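Local coordinates for IPT/TIG domain-containing protein (Bacteroides thetaiotaomicron, PDB 3TC9) that is of unconfirmed function but probably serves as an auxiliary nutrient-binding protein, joining an immunoglobulin-like IPT/TIG domain to a six-bladed beta-propeller, at residues 248-253 / 261-266; 336-341 / 403-408; 373-378 / 391-396. All blocks are in the same frame, centred on the assembly; numbering follows the deposited sequence.

Contact 1: 248-253 / 261-266; sequences GQVFRY and TPLFTI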
ATOM      1  N   GLY B 248      17.821  22.322  27.625  1.00 52.05           N
ATOM      2  CA  GLY B 248      17.337  21.683  26.404  1.00 50.45           C
ATOM      3  C   GLY B 248      18.420  20.802  25.818  1.00 52.67           C
ATOM      4  O   GLY B 248      18.664  20.815  24.608  1.00 51.38           O
ATOM      5  N   GLN B 249      19.083  20.039  26.704  1.00 49.93           N
ATOM      6  CA  GLN B 249      20.189  19.163  26.355  1.00 49.93           C
ATOM      7  C   GLN B 249      19.734  17.751  25.974  1.00 52.99           C
ATOM      8  O   GLN B 249      18.957  17.129  26.698  1.00 52.62           O
ATOM      9  CB  GLN B 249      21.192  19.074  27.511  1.00 51.79           C
ATOM     10  CG  GLN B 249      22.415  18.222  27.196  1.00 54.80           C
ATOM     11  CD  GLN B 249      23.678  19.011  27.108  1.00 67.25           C
ATOM     12  OE1 GLN B 249      24.422  18.906  26.133  1.00 63.12           O
ATOM     13  NE2 GLN B 249      23.965  19.790  28.148  1.00 59.69           N
ATOM     14  N   VAL B 250      20.311  17.230  24.882  1.00 47.70           N
ATOM     15  CA  VAL B 250      20.132  15.861  24.423  1.00 47.24           C
ATOM     16  C   VAL B 250      21.274  15.021  25.028  1.00 52.73           C
ATOM     17  O   VAL B 250      22.432  15.462  25.032  1.00 53.63           O
ATOM     18  CB  VAL B 250      20.102  15.787  22.877  1.00 49.79           C
ATOM     19  CG1 VAL B 250      19.877  14.348  22.383  1.00 48.99           C
ATOM     20  CG2 VAL B 250      19.050  16.744  22.306  1.00 48.15           C
ATOM     21  N   PHE B 251      20.937  13.830  25.548  1.00 49.05           N
ATOM     22  CA  PHE B 251      21.877  12.864  26.118  1.00 49.77           C
ATOM     23  C   PHE B 251      21.794  11.553  25.371  1.00 55.21           C
ATOM     24  O   PHE B 251      20.725  11.180  24.904  1.00 52.77           O
ATOM     25  CB  PHE B 251      21.601  12.635  27.607  1.00 51.42           C
ATOM     26  CG  PHE B 251      21.822  13.856  28.458  1.00 53.37           C
ATOM     27  CD1 PHE B 251      23.099  14.184  28.917  1.00 57.32           C
ATOM     28  CD2 PHE B 251      20.753  14.676  28.820  1.00 55.22           C
ATOM     29  CE1 PHE B 251      23.310  15.317  29.693  1.00 58.72           C
ATOM     30  CE2 PHE B 251      20.960  15.812  29.607  1.00 58.63           C
ATOM     31  CZ  PHE B 251      22.238  16.112  30.054  1.00 58.27           C
ATOM     32  N   ARG B 252      22.922  10.853  25.263  1.00 54.75           N
ATOM     33  CA  ARG B 252      22.993   9.553  24.604  1.00 54.88           C
ATOM     34  C   ARG B 252      23.397   8.502  25.626  1.00 61.35           C
ATOM     35  O   ARG B 252      24.406   8.672  26.295  1.00 63.49           O
ATOM     36  CB  ARG B 252      23.987   9.611  23.448  1.00 52.38           C
ATOM     37  CG  ARG B 252      24.045   8.362  22.620  1.00 56.66           C
ATOM     38  CD  ARG B 252      25.314   8.413  21.799  1.00 60.55           C
ATOM     39  NE  ARG B 252      25.347   7.352  20.793  1.00 62.98           N
ATOM     40  CZ  ARG B 252      25.821   6.138  21.026  1.00 75.83           C
ATOM     41  NH1 ARG B 252      26.303   5.826  22.219  1.00 62.06           N
ATOM     42  NH2 ARG B 252      25.821   5.224  20.062  1.00 63.34           N
ATOM     43  N   TYR B 253      22.628   7.429  25.754  1.00 57.66           N
ATOM     44  CA  TYR B 253      22.952   6.380  26.705  1.00 58.94           C
ATOM     45  C   TYR B 253      23.227   5.069  25.973  1.00 63.18           C
ATOM     46  O   TYR B 253      22.405   4.610  25.189  1.00 61.85           O
ATOM     47  CB  TYR B 253      21.829   6.222  27.742  1.00 60.52           C
ATOM     48  CG  TYR B 253      22.003   5.040  28.670  1.00 64.21           C
ATOM     49  CD1 TYR B 253      22.807   5.130  29.800  1.00 67.88           C
ATOM     50  CD2 TYR B 253      21.348   3.836  28.429  1.00 64.94           C
ATOM     51  CE1 TYR B 253      22.950   4.052  30.675  1.00 70.34           C
ATOM     52  CE2 TYR B 253      21.506   2.742  29.279  1.00 67.12           C
ATOM     53  CZ  TYR B 253      22.304   2.855  30.405  1.00 75.56           C
ATOM     54  OH  TYR B 253      22.451   1.783  31.257  1.00 74.24           O
ATOM     55  N   THR B 261      26.389  10.156  27.437  1.00 65.58           N
ATOM     56  CA  THR B 261      27.164  11.164  26.745  1.00 65.35           C
ATOM     57  C   THR B 261      26.277  12.359  26.469  1.00 68.80           C
ATOM     58  O   THR B 261      25.248  12.195  25.809  1.00 68.13           O
ATOM     59  CB  THR B 261      27.762  10.581  25.447  1.00 74.21           C
ATOM     60  OG1 THR B 261      28.495   9.399  25.762  1.00 76.87           O
ATOM     61  CG2 THR B 261      28.667  11.567  24.708  1.00 72.35           C
ATOM     62  N   PRO B 262      26.639  13.584  26.923  1.00 65.35           N
ATOM     63  CA  PRO B 262      25.839  14.767  26.528  1.00 63.68           C
ATOM     64  C   PRO B 262      26.132  15.057  25.047  1.00 66.39           C
ATOM     65  O   PRO B 262      27.298  14.989  24.628  1.00 65.51           O
ATOM     66  CB  PRO B 262      26.324  15.878  27.472  1.00 65.62           C
ATOM     67  CG  PRO B 262      27.380  15.242  28.359  1.00 70.93           C
ATOM     68  CD  PRO B 262      27.833  13.983  27.697  1.00 67.10           C
ATOM     69  N   LEU B 263      25.094  15.296  24.228  1.00 61.92           N
ATOM     70  CA  LEU B 263      25.326  15.468  22.791  1.00 60.79           C
ATOM     71  C   LEU B 263      25.345  16.923  22.328  1.00 63.61           C
ATOM     72  O   LEU B 263      26.389  17.414  21.889  1.00 63.92           O
ATOM     73  CB  LEU B 263      24.293  14.673  21.984  1.00 59.35           C
ATOM     74  CG  LEU B 263      24.785  13.404  21.280  1.00 64.06           C
ATOM     75  CD1 LEU B 263      25.766  12.606  22.129  1.00 65.07           C
ATOM     76  CD2 LEU B 263      23.617  12.539  20.875  1.00 64.69           C
ATOM     77  N   PHE B 264      24.192  17.587  22.372  1.00 58.39           N
ATOM     78  CA  PHE B 264      24.031  18.971  21.927  1.00 56.74           C
ATOM     79  C   PHE B 264      22.838  19.594  22.609  1.00 59.59           C
ATOM     80  O   PHE B 264      21.935  18.887  23.058  1.00 57.06           O
ATOM     81  CB  PHE B 264      23.860  19.058  20.381  1.00 57.30           C
ATOM     82  CG  PHE B 264      22.923  18.046  19.750  1.00 57.73           C
ATOM     83  CD1 PHE B 264      21.544  18.217  19.803  1.00 59.37           C
ATOM     84  CD2 PHE B 264      23.422  16.932  19.083  1.00 59.21           C
ATOM     85  CE1 PHE B 264      20.684  17.273  19.229  1.00 58.50           C
ATOM     86  CE2 PHE B 264      22.558  15.993  18.511  1.00 59.97           C
ATOM     87  CZ  PHE B 264      21.197  16.171  18.592  1.00 56.97           C
ATOM     88  N   THR B 265      22.843  20.925  22.661  1.00 57.04           N
ATOM     89  CA  THR B 265      21.777  21.781  23.179  1.00 55.97           C
ATOM     90  C   THR B 265      20.935  22.190  21.940  1.00 55.90           C
ATOM     91  O   THR B 265      21.517  22.384  20.860  1.00 55.45           O
ATOM     92  CB  THR B 265      22.468  22.942  23.957  1.00 65.46           C
ATOM     93  OG1 THR B 265      22.398  22.684  25.357  1.00 63.61           O
ATOM     94  CG2 THR B 265      21.930  24.333  23.626  1.00 64.67           C
ATOM     95  N   ILE B 266      19.596  22.306  22.073  1.00 48.78           N
ATOM     96  CA  ILE B 266      18.752  22.695  20.935  1.00 46.51           C
ATOM     97  C   ILE B 266      18.854  24.212  20.691  1.00 53.38           C
ATOM     98  O   ILE B 266      19.179  24.617  19.570  1.00 54.79           O
ATOM     99  CB  ILE B 266      17.259  22.241  21.077  1.00 47.01           C
ATOM    100  CG1 ILE B 266      17.113  20.693  21.250  1.00 45.44           C
ATOM    101  CG2 ILE B 266      16.378  22.773  19.914  1.00 44.83           C
ATOM    102  CD1 ILE B 266      17.828  19.773  20.234  1.00 51.87           C
TER
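Val250 and Arg252 exchange backbone hydrogen bonds with Thr261, Leu263 and Phe264 in the beta hairpin of strands 249-253 and 260-265, the third and the outermost strands of a four-stranded blade of the propeller. At the end nearer the turn, Arg252 and Thr261 form a regular antiparallel hydrogen-bonded pair, Arg252 N to Thr261 O and Thr261 N to Arg252 O, each 2.7 Å. The pattern then becomes uneven. Val250 N bonds to Phe264 O at 3.0 Å and almost straight (N-H...O 171°), whereas Val250 O receives Leu263 N at 2.8 Å. One residue thus serves two consecutive residues of the edge strand. A further bond, from Ile266 N to Gly248 O, closes the ladder, and Gly248 with Gln249 forms a G1 beta bulge opposite Ser244 of the inner neighbour strand.

The apolar contacts are split between the two faces of the sheet. On one face, Val250 and Phe264 run alongside each other: with chi1 at 44° the Phe264 ring comes beside the valine, Val250 CG2 lying 3.5 Å from Phe264 CE1. Ile266 CD1 sits in plane at the edge of that ring while also touching Val250 CG2. This face packs on the next blade: Val250 reaches Phe273 and Ile275, and Phe264 and Ile266 reach Pro309. Arg252 contributes its CB, 3.7 Å from Leu263 CD1, while the guanidinium turns off to hydrogen-bond, through NH2, the carbonyl of Lys304.

On the other face, Phe251 crosses Pro262 obliquely, and Gln249 CG covers one face of the Phe251 ring toward its rim. Pro262 CB is shared between them, 3.8 Å from Phe251 CE1 and 3.8 Å from Gln249 OE1.

Contact 2: 336-341 / 403-408; sequences QGTFVK and GIVYDE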
ATOM      1  N   GLN B 336       2.664  13.670  20.707  1.00 37.50           N
ATOM      2  CA  GLN B 336       3.179  12.494  19.996  1.00 36.50           C
ATOM      3  C   GLN B 336       2.864  12.535  18.503  1.00 39.29           C
ATOM      4  O   GLN B 336       1.810  13.044  18.091  1.00 36.89           O
ATOM      5  CB  GLN B 336       2.631  11.189  20.598  1.00 37.08           C
ATOM      6  CG  GLN B 336       3.399   9.948  20.145  1.00 29.91           C
ATOM      7  CD  GLN B 336       2.823   8.659  20.684  1.00 44.89           C
ATOM      8  OE1 GLN B 336       1.740   8.628  21.275  1.00 34.65           O
ATOM      9  NE2 GLN B 336       3.524   7.554  20.482  1.00 30.24           N
ATOM     10  N   GLY B 337       3.810  11.994  17.724  1.00 35.03           N
ATOM     11  CA  GLY B 337       3.709  11.796  16.286  1.00 32.77           C
ATOM     12  C   GLY B 337       3.828  10.334  15.919  1.00 36.14           C
ATOM     13  O   GLY B 337       4.216   9.511  16.754  1.00 36.50           O
ATOM     14  N   THR B 338       3.473   9.987  14.688  1.00 32.24           N
ATOM     15  CA  THR B 338       3.536   8.622  14.186  1.00 32.22           C
ATOM     16  C   THR B 338       3.930   8.695  12.697  1.00 35.01           C
ATOM     17  O   THR B 338       3.444   9.574  11.978  1.00 33.49           O
ATOM     18  CB  THR B 338       2.185   7.859  14.488  1.00 41.73           C
ATOM     19  OG1 THR B 338       2.371   6.451  14.382  1.00 44.47           O
ATOM     20  CG2 THR B 338       0.981   8.313  13.643  1.00 33.08           C
ATOM     21  N   PHE B 339       4.885   7.838  12.275  1.00 32.43           N
ATOM     22  CA  PHE B 339       5.350   7.730  10.889  1.00 32.18           C
ATOM     23  C   PHE B 339       4.427   6.779  10.150  1.00 38.88           C
ATOM     24  O   PHE B 339       4.218   5.650  10.595  1.00 40.14           O
ATOM     25  CB  PHE B 339       6.806   7.269  10.824  1.00 33.91           C
ATOM     26  CG  PHE B 339       7.778   8.358  11.189  1.00 34.39           C
ATOM     27  CD1 PHE B 339       8.214   9.272  10.235  1.00 35.77           C
ATOM     28  CD2 PHE B 339       8.228   8.503  12.499  1.00 35.62           C
ATOM     29  CE1 PHE B 339       9.092  10.298  10.581  1.00 35.90           C
ATOM     30  CE2 PHE B 339       9.112   9.530  12.845  1.00 36.63           C
ATOM     31  CZ  PHE B 339       9.541  10.411  11.883  1.00 34.84           C
ATOM     32  N   VAL B 340       3.771   7.280   9.098  1.00 34.63           N
ATOM     33  CA  VAL B 340       2.793   6.525   8.316  1.00 33.63           C
ATOM     34  C   VAL B 340       3.296   6.384   6.864  1.00 36.46           C
ATOM     35  O   VAL B 340       3.569   7.397   6.197  1.00 34.56           O
ATOM     36  CB  VAL B 340       1.397   7.212   8.376  1.00 37.73           C
ATOM     37  CG1 VAL B 340       0.358   6.427   7.570  1.00 36.90           C
ATOM     38  CG2 VAL B 340       0.928   7.395   9.825  1.00 37.44           C
ATOM     39  N   LYS B 341       3.394   5.135   6.382  1.00 32.91           N
ATOM     40  CA  LYS B 341       3.840   4.845   5.018  1.00 34.01           C
ATOM     41  C   LYS B 341       2.807   5.331   4.016  1.00 39.19           C
ATOM     42  O   LYS B 341       1.641   4.946   4.091  1.00 41.83           O
ATOM     43  CB  LYS B 341       4.120   3.353   4.835  1.00 35.47           C
ATOM     44  CG  LYS B 341       5.071   3.050   3.688  1.00 42.22           C
ATOM     45  CD  LYS B 341       5.467   1.574   3.675  1.00 38.90           C
ATOM     46  CE  LYS B 341       6.854   1.377   3.135  1.00 52.12           C
ATOM     47  NZ  LYS B 341       7.394   0.041   3.500  1.00 67.83           N
ATOM     48  N   GLY B 403      -1.636  11.391  22.728  1.00 31.51           N
ATOM     49  CA  GLY B 403      -0.983  10.203  22.178  1.00 29.71           C
ATOM     50  C   GLY B 403      -1.575   9.836  20.835  1.00 33.81           C
ATOM     51  O   GLY B 403      -2.747  10.111  20.566  1.00 32.42           O
ATOM     52  N   ILE B 404      -0.772   9.216  19.973  1.00 31.48           N
ATOM     53  CA  ILE B 404      -1.224   8.776  18.649  1.00 30.32           C
ATOM     54  C   ILE B 404      -0.353   7.630  18.178  1.00 34.84           C
ATOM     55  O   ILE B 404       0.880   7.666  18.328  1.00 36.81           O
ATOM     56  CB  ILE B 404      -1.259   9.938  17.587  1.00 31.70           C
ATOM     57  CG1 ILE B 404      -2.015   9.506  16.277  1.00 32.18           C
ATOM     58  CG2 ILE B 404       0.142  10.477  17.284  1.00 29.53           C
ATOM     59  CD1 ILE B 404      -2.105  10.600  15.140  1.00 34.04           C
ATOM     60  N   VAL B 405      -0.982   6.623  17.578  1.00 28.95           N
ATOM     61  CA  VAL B 405      -0.204   5.560  16.971  1.00 27.15           C
ATOM     62  C   VAL B 405      -0.940   5.130  15.697  1.00 30.83           C
ATOM     63  O   VAL B 405      -2.170   5.122  15.678  1.00 27.57           O
ATOM     64  CB  VAL B 405       0.138   4.391  17.937  1.00 31.68           C
ATOM     65  CG1 VAL B 405      -1.099   3.603  18.371  1.00 31.54           C
ATOM     66  CG2 VAL B 405       1.200   3.469  17.341  1.00 31.90           C
ATOM     67  N   TYR B 406      -0.190   4.827  14.624  1.00 30.14           N
ATOM     68  CA  TYR B 406      -0.809   4.282  13.431  1.00 31.35           C
ATOM     69  C   TYR B 406      -0.690   2.738  13.510  1.00 39.61           C
ATOM     70  O   TYR B 406       0.385   2.210  13.818  1.00 40.95           O
ATOM     71  CB  TYR B 406      -0.207   4.856  12.133  1.00 33.21           C
ATOM     72  CG  TYR B 406      -0.859   4.295  10.882  1.00 36.84           C
ATOM     73  CD1 TYR B 406      -2.192   4.563  10.587  1.00 37.98           C
ATOM     74  CD2 TYR B 406      -0.155   3.459  10.017  1.00 39.17           C
ATOM     75  CE1 TYR B 406      -2.823   3.985   9.482  1.00 39.30           C
ATOM     76  CE2 TYR B 406      -0.780   2.870   8.910  1.00 40.18           C
ATOM     77  CZ  TYR B 406      -2.110   3.146   8.645  1.00 46.79           C
ATOM     78  OH  TYR B 406      -2.737   2.590   7.566  1.00 53.53           O
ATOM     79  N   ASP B 407      -1.804   2.025  13.295  1.00 34.61           N
ATOM     80  CA  ASP B 407      -1.800   0.568  13.300  1.00 34.67           C
ATOM     81  C   ASP B 407      -1.840   0.094  11.846  1.00 41.47           C
ATOM     82  O   ASP B 407      -2.881   0.174  11.204  1.00 39.34           O
ATOM     83  CB  ASP B 407      -2.990   0.031  14.112  1.00 35.26           C
ATOM     84  CG  ASP B 407      -2.964  -1.461  14.366  1.00 44.47           C
ATOM     85  OD1 ASP B 407      -2.379  -2.205  13.542  1.00 44.22           O
ATOM     86  OD2 ASP B 407      -3.540  -1.891  15.367  1.00 50.10           O
ATOM     87  N   GLU B 408      -0.702  -0.376  11.322  1.00 42.63           N
ATOM     88  CA  GLU B 408      -0.565  -0.841   9.933  1.00 43.79           C
ATOM     89  C   GLU B 408      -1.411  -2.087   9.637  1.00 45.86           C
ATOM     90  O   GLU B 408      -1.958  -2.189   8.553  1.00 43.48           O
ATOM     91  CB  GLU B 408       0.907  -1.115   9.587  1.00 46.22           C
ATOM     92  CG  GLU B 408       1.731   0.159   9.503  1.00 63.17           C
ATOM     93  CD  GLU B 408       3.166   0.014   9.034  1.00 99.58           C
ATOM     94  OE1 GLU B 408       3.395  -0.080   7.804  1.00107.35           O
ATOM     95  OE2 GLU B 408       4.071   0.093   9.896  1.00 94.30           O
TER
HETATM   96  O   HOH W   1       3.542   6.443  17.282  1.00 38.21           O
HETATM   97  O   HOH W   2       3.206   3.499  14.369  1.00 57.46           O
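The Tyr406 ring carries Val340 over one face: Val340 CG1 stands 3.9 Å from the ring centroid, only 13° off the normal, a CH-pi contact. The two side chains cross at about a right angle, and Val340 CG2 adds a touch at Tyr406 CB, 3.6 Å away. The second flat group is the carboxamide of Gln336. Ile404 N donates to Gln336 OE1 at 2.9 Å, but from above the amide plane, 50° out of it. Gln336 NE2 is engaged elsewhere, by the carbonyl of Leu142.

Between these ends, Thr338 OG1 replaces a backbone partner. Held anti to its own backbone N (chi1 -162°), it accepts Tyr406 N at 3.0 Å, donates to water 1 and accepts from water 2. Water 1 donates to Gly337 O and Ile404 O, and water 2 to Tyr406 O, so both waters bridge Thr338 to these carbonyls. Within 336-341 and 403-408, side chains and water stitch together two nearly parallel strands, their axes 5.7 Å apart, beside a backbone bond between Gln336 and Glu402 just before.

Each strand is the innermost of its blade in the six-bladed propeller. Strand 334-341 bonds on its other flank to strand 352-358, and strand 401-407 to strand 412-417, whose Phe413 meets the Tyr406 ring; Trp141, Leu142 and Phe144 of the innermost strand 141-145 pack on Gln336 and Val405.

Contact 3: 373-378 / 391-396; sequences VTTFAG and DLRQEA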
ATOM      1  N   VAL B 373       2.929  21.232   6.184  1.00 34.20           N
ATOM      2  CA  VAL B 373       2.051  20.850   7.292  1.00 31.38           C
ATOM      3  C   VAL B 373       0.618  21.102   6.861  1.00 34.76           C
ATOM      4  O   VAL B 373       0.296  22.185   6.384  1.00 33.89           O
ATOM      5  CB  VAL B 373       2.386  21.543   8.653  1.00 33.76           C
ATOM      6  CG1 VAL B 373       1.522  20.983   9.797  1.00 33.31           C
ATOM      7  CG2 VAL B 373       3.855  21.403   8.997  1.00 32.66           C
ATOM      8  N   THR B 374      -0.236  20.076   6.999  1.00 32.22           N
ATOM      9  CA  THR B 374      -1.678  20.137   6.730  1.00 30.27           C
ATOM     10  C   THR B 374      -2.424  19.608   7.966  1.00 33.14           C
ATOM     11  O   THR B 374      -1.781  19.141   8.901  1.00 31.60           O
ATOM     12  CB  THR B 374      -2.057  19.369   5.451  1.00 35.80           C
ATOM     13  OG1 THR B 374      -1.617  18.034   5.600  1.00 39.15           O
ATOM     14  CG2 THR B 374      -1.463  19.989   4.161  1.00 34.20           C
ATOM     15  N   THR B 375      -3.775  19.684   7.974  1.00 29.16           N
ATOM     16  CA  THR B 375      -4.576  19.183   9.078  1.00 28.63           C
ATOM     17  C   THR B 375      -5.322  17.963   8.597  1.00 33.64           C
ATOM     18  O   THR B 375      -5.989  17.998   7.562  1.00 34.43           O
ATOM     19  CB  THR B 375      -5.474  20.282   9.622  1.00 33.85           C
ATOM     20  OG1 THR B 375      -4.613  21.310  10.088  1.00 32.18           O
ATOM     21  CG2 THR B 375      -6.436  19.795  10.760  1.00 27.47           C
ATOM     22  N   PHE B 376      -5.204  16.878   9.342  1.00 31.21           N
ATOM     23  CA  PHE B 376      -5.852  15.639   8.972  1.00 30.06           C
ATOM     24  C   PHE B 376      -7.250  15.528   9.541  1.00 33.52           C
ATOM     25  O   PHE B 376      -8.182  15.165   8.813  1.00 32.50           O
ATOM     26  CB  PHE B 376      -4.982  14.456   9.445  1.00 31.45           C
ATOM     27  CG  PHE B 376      -5.491  13.062   9.126  1.00 31.71           C
ATOM     28  CD1 PHE B 376      -5.752  12.681   7.811  1.00 33.56           C
ATOM     29  CD2 PHE B 376      -5.625  12.108  10.129  1.00 32.03           C
ATOM     30  CE1 PHE B 376      -6.153  11.373   7.512  1.00 33.52           C
ATOM     31  CE2 PHE B 376      -6.016  10.804   9.831  1.00 33.65           C
ATOM     32  CZ  PHE B 376      -6.253  10.435   8.523  1.00 32.14           C
ATOM     33  N   ALA B 377      -7.406  15.801  10.854  1.00 30.03           N
ATOM     34  CA  ALA B 377      -8.682  15.575  11.533  1.00 28.89           C
ATOM     35  C   ALA B 377      -8.851  16.477  12.701  1.00 33.91           C
ATOM     36  O   ALA B 377      -7.880  16.830  13.351  1.00 33.48           O
ATOM     37  CB  ALA B 377      -8.773  14.127  12.008  1.00 28.66           C
ATOM     38  N   GLY B 378     -10.101  16.824  12.975  1.00 30.83           N
ATOM     39  CA  GLY B 378     -10.446  17.691  14.092  1.00 29.47           C
ATOM     40  C   GLY B 378     -10.911  19.037  13.610  1.00 32.23           C
ATOM     41  O   GLY B 378     -10.880  19.319  12.404  1.00 29.50           O
ATOM     42  N   ASP B 391     -17.110  12.816  10.067  1.00 32.34           N
ATOM     43  CA  ASP B 391     -16.234  13.374   9.040  1.00 32.47           C
ATOM     44  C   ASP B 391     -15.014  14.069   9.697  1.00 35.71           C
ATOM     45  O   ASP B 391     -15.182  14.953  10.548  1.00 35.33           O
ATOM     46  CB  ASP B 391     -17.001  14.349   8.123  1.00 34.84           C
ATOM     47  CG  ASP B 391     -16.174  14.815   6.923  1.00 51.98           C
ATOM     48  OD1 ASP B 391     -15.363  15.763   7.083  1.00 53.69           O
ATOM     49  OD2 ASP B 391     -16.272  14.182   5.846  1.00 56.63           O
ATOM     50  N   LEU B 392     -13.801  13.643   9.293  1.00 32.67           N
ATOM     51  CA  LEU B 392     -12.494  14.114   9.803  1.00 32.83           C
ATOM     52  C   LEU B 392     -12.382  15.629   9.925  1.00 36.86           C
ATOM     53  O   LEU B 392     -11.940  16.100  10.961  1.00 38.06           O
ATOM     54  CB  LEU B 392     -11.371  13.606   8.894  1.00 32.75           C
ATOM     55  CG  LEU B 392     -10.705  12.287   9.302  1.00 36.24           C
ATOM     56  CD1 LEU B 392     -11.707  11.178   9.441  1.00 35.75           C
ATOM     57  CD2 LEU B 392      -9.655  11.885   8.264  1.00 34.94           C
ATOM     58  N   ARG B 393     -12.827  16.389   8.914  1.00 32.84           N
ATOM     59  CA  ARG B 393     -12.715  17.840   8.928  1.00 32.21           C
ATOM     60  C   ARG B 393     -14.024  18.584   9.148  1.00 37.24           C
ATOM     61  O   ARG B 393     -13.986  19.669   9.694  1.00 37.75           O
ATOM     62  CB  ARG B 393     -12.069  18.332   7.629  1.00 29.47           C
ATOM     63  CG  ARG B 393     -10.626  17.850   7.434  1.00 34.01           C
ATOM     64  CD  ARG B 393      -9.632  18.310   8.487  1.00 33.72           C
ATOM     65  NE  ARG B 393      -9.622  19.767   8.681  1.00 39.13           N
ATOM     66  CZ  ARG B 393      -8.905  20.624   7.965  1.00 52.21           C
ATOM     67  NH1 ARG B 393      -8.107  20.187   6.993  1.00 44.57           N
ATOM     68  NH2 ARG B 393      -8.978  21.924   8.211  1.00 38.63           N
ATOM     69  N   GLN B 394     -15.166  18.031   8.722  1.00 36.59           N
ATOM     70  CA  GLN B 394     -16.486  18.683   8.830  1.00 34.99           C
ATOM     71  C   GLN B 394     -17.199  18.482  10.167  1.00 36.14           C
ATOM     72  O   GLN B 394     -17.871  19.406  10.619  1.00 35.54           O
ATOM     73  CB  GLN B 394     -17.409  18.218   7.691  1.00 35.44           C
ATOM     74  CG  GLN B 394     -16.969  18.676   6.283  1.00 33.29           C
ATOM     75  CD  GLN B 394     -16.649  20.162   6.264  1.00 67.29           C
ATOM     76  OE1 GLN B 394     -17.535  21.037   6.415  1.00 66.23           O
ATOM     77  NE2 GLN B 394     -15.376  20.484   6.137  1.00 55.82           N
ATOM     78  N   GLU B 395     -17.019  17.328  10.817  1.00 32.51           N
ATOM     79  CA  GLU B 395     -17.741  16.992  12.049  1.00 32.87           C
ATOM     80  C   GLU B 395     -16.861  16.725  13.260  1.00 37.50           C
ATOM     81  O   GLU B 395     -17.175  17.206  14.363  1.00 36.44           O
ATOM     82  CB  GLU B 395     -18.613  15.720  11.822  1.00 33.47           C
ATOM     83  CG  GLU B 395     -19.667  15.858  10.735  1.00 37.09           C
ATOM     84  CD  GLU B 395     -20.563  14.648  10.515  1.00 57.39           C
ATOM     85  OE1 GLU B 395     -20.028  13.525  10.344  1.00 40.65           O
ATOM     86  OE2 GLU B 395     -21.798  14.848  10.407  1.00 43.63           O
ATOM     87  N   ALA B 396     -15.809  15.916  13.081  1.00 33.59           N
ATOM     88  CA  ALA B 396     -14.974  15.443  14.185  1.00 34.14           C
ATOM     89  C   ALA B 396     -14.320  16.552  15.042  1.00 38.22           C
ATOM     90  O   ALA B 396     -13.841  17.559  14.520  1.00 38.20           O
ATOM     91  CB  ALA B 396     -13.900  14.510  13.663  1.00 34.55           C
TER
HETATM   92  O   HOH W   3      -5.316  21.396   5.665  1.00 44.41           O
HETATM   93  O   HOH W   4     -11.687  20.937  10.372  1.00 45.07           O
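Arg393 lays its guanidinium flat against the methyl of Thr375, with Thr375 CG2 3.8 Å above the plane and over its centre, an aliphatic cover for a charged group. The two side chains cross at about a right angle; kinked twice (chi2 -62°, chi3 -53°), the arginine folds back to Thr375. Water 4 lies at the edge of the guanidinium, in its plane; it accepts from Arg393 NE at 2.9 Å and donates to Gly378 O and Arg393 O, tying the side chain to both backbones. Thr375 OG1 is held from outside, by Asp323 and Trp321.

The single direct backbone bond between 373-378 and 391-396 runs from Gly378 N to Leu392 O, 2.8 Å long. The same oxygen is approached by Ala377 CA at 3.3 Å, and Gly378 CA makes a similar CA-H...O contact with Ala396 O. In the apolar part of the contact, Leu392 CD2 rests over the face of the Phe376 ring, offset toward its rim and 3.8 Å from the centroid, while Leu392 CG meets Ala377 CB at 3.8 Å. Met107 and Ile426 of the final blade, to which the loop of Leu392 belongs, pack on both Phe376 and Leu392.

The loop is shaped by Asp391: its OD1 accepts Arg393 N and Gln394 N, and its OD2 forms a salt bridge with Lys106. Overall, an Asx turn is docked where propeller strand 372-376, one in from the short edge strand 324-325, turns a corner at Ala377, within the classic beta bulge of Phe376 and Ala377 opposite Ile364.

Overall arrangement
All three contacts belong to the propeller, apart from the N-terminal IPT/TIG domain. Along the chain, contact 1 closes first; contact 3 is then nested inside the loop closed by contact 2. Contact 1 holds the outer hairpin of its own blade, its centre about 25 Å from that of contact 2 and about 36 Å from that of contact 3. Contacts 2 and 3 have centres about 16 Å apart and both reach one sheet: contact 2 joins its innermost strand 334-341 to the final blade, contact 3 its strand 372-376, near the outer edge. In that final blade the first propeller strand, 107-113, pairs with the last ones and closes the ring.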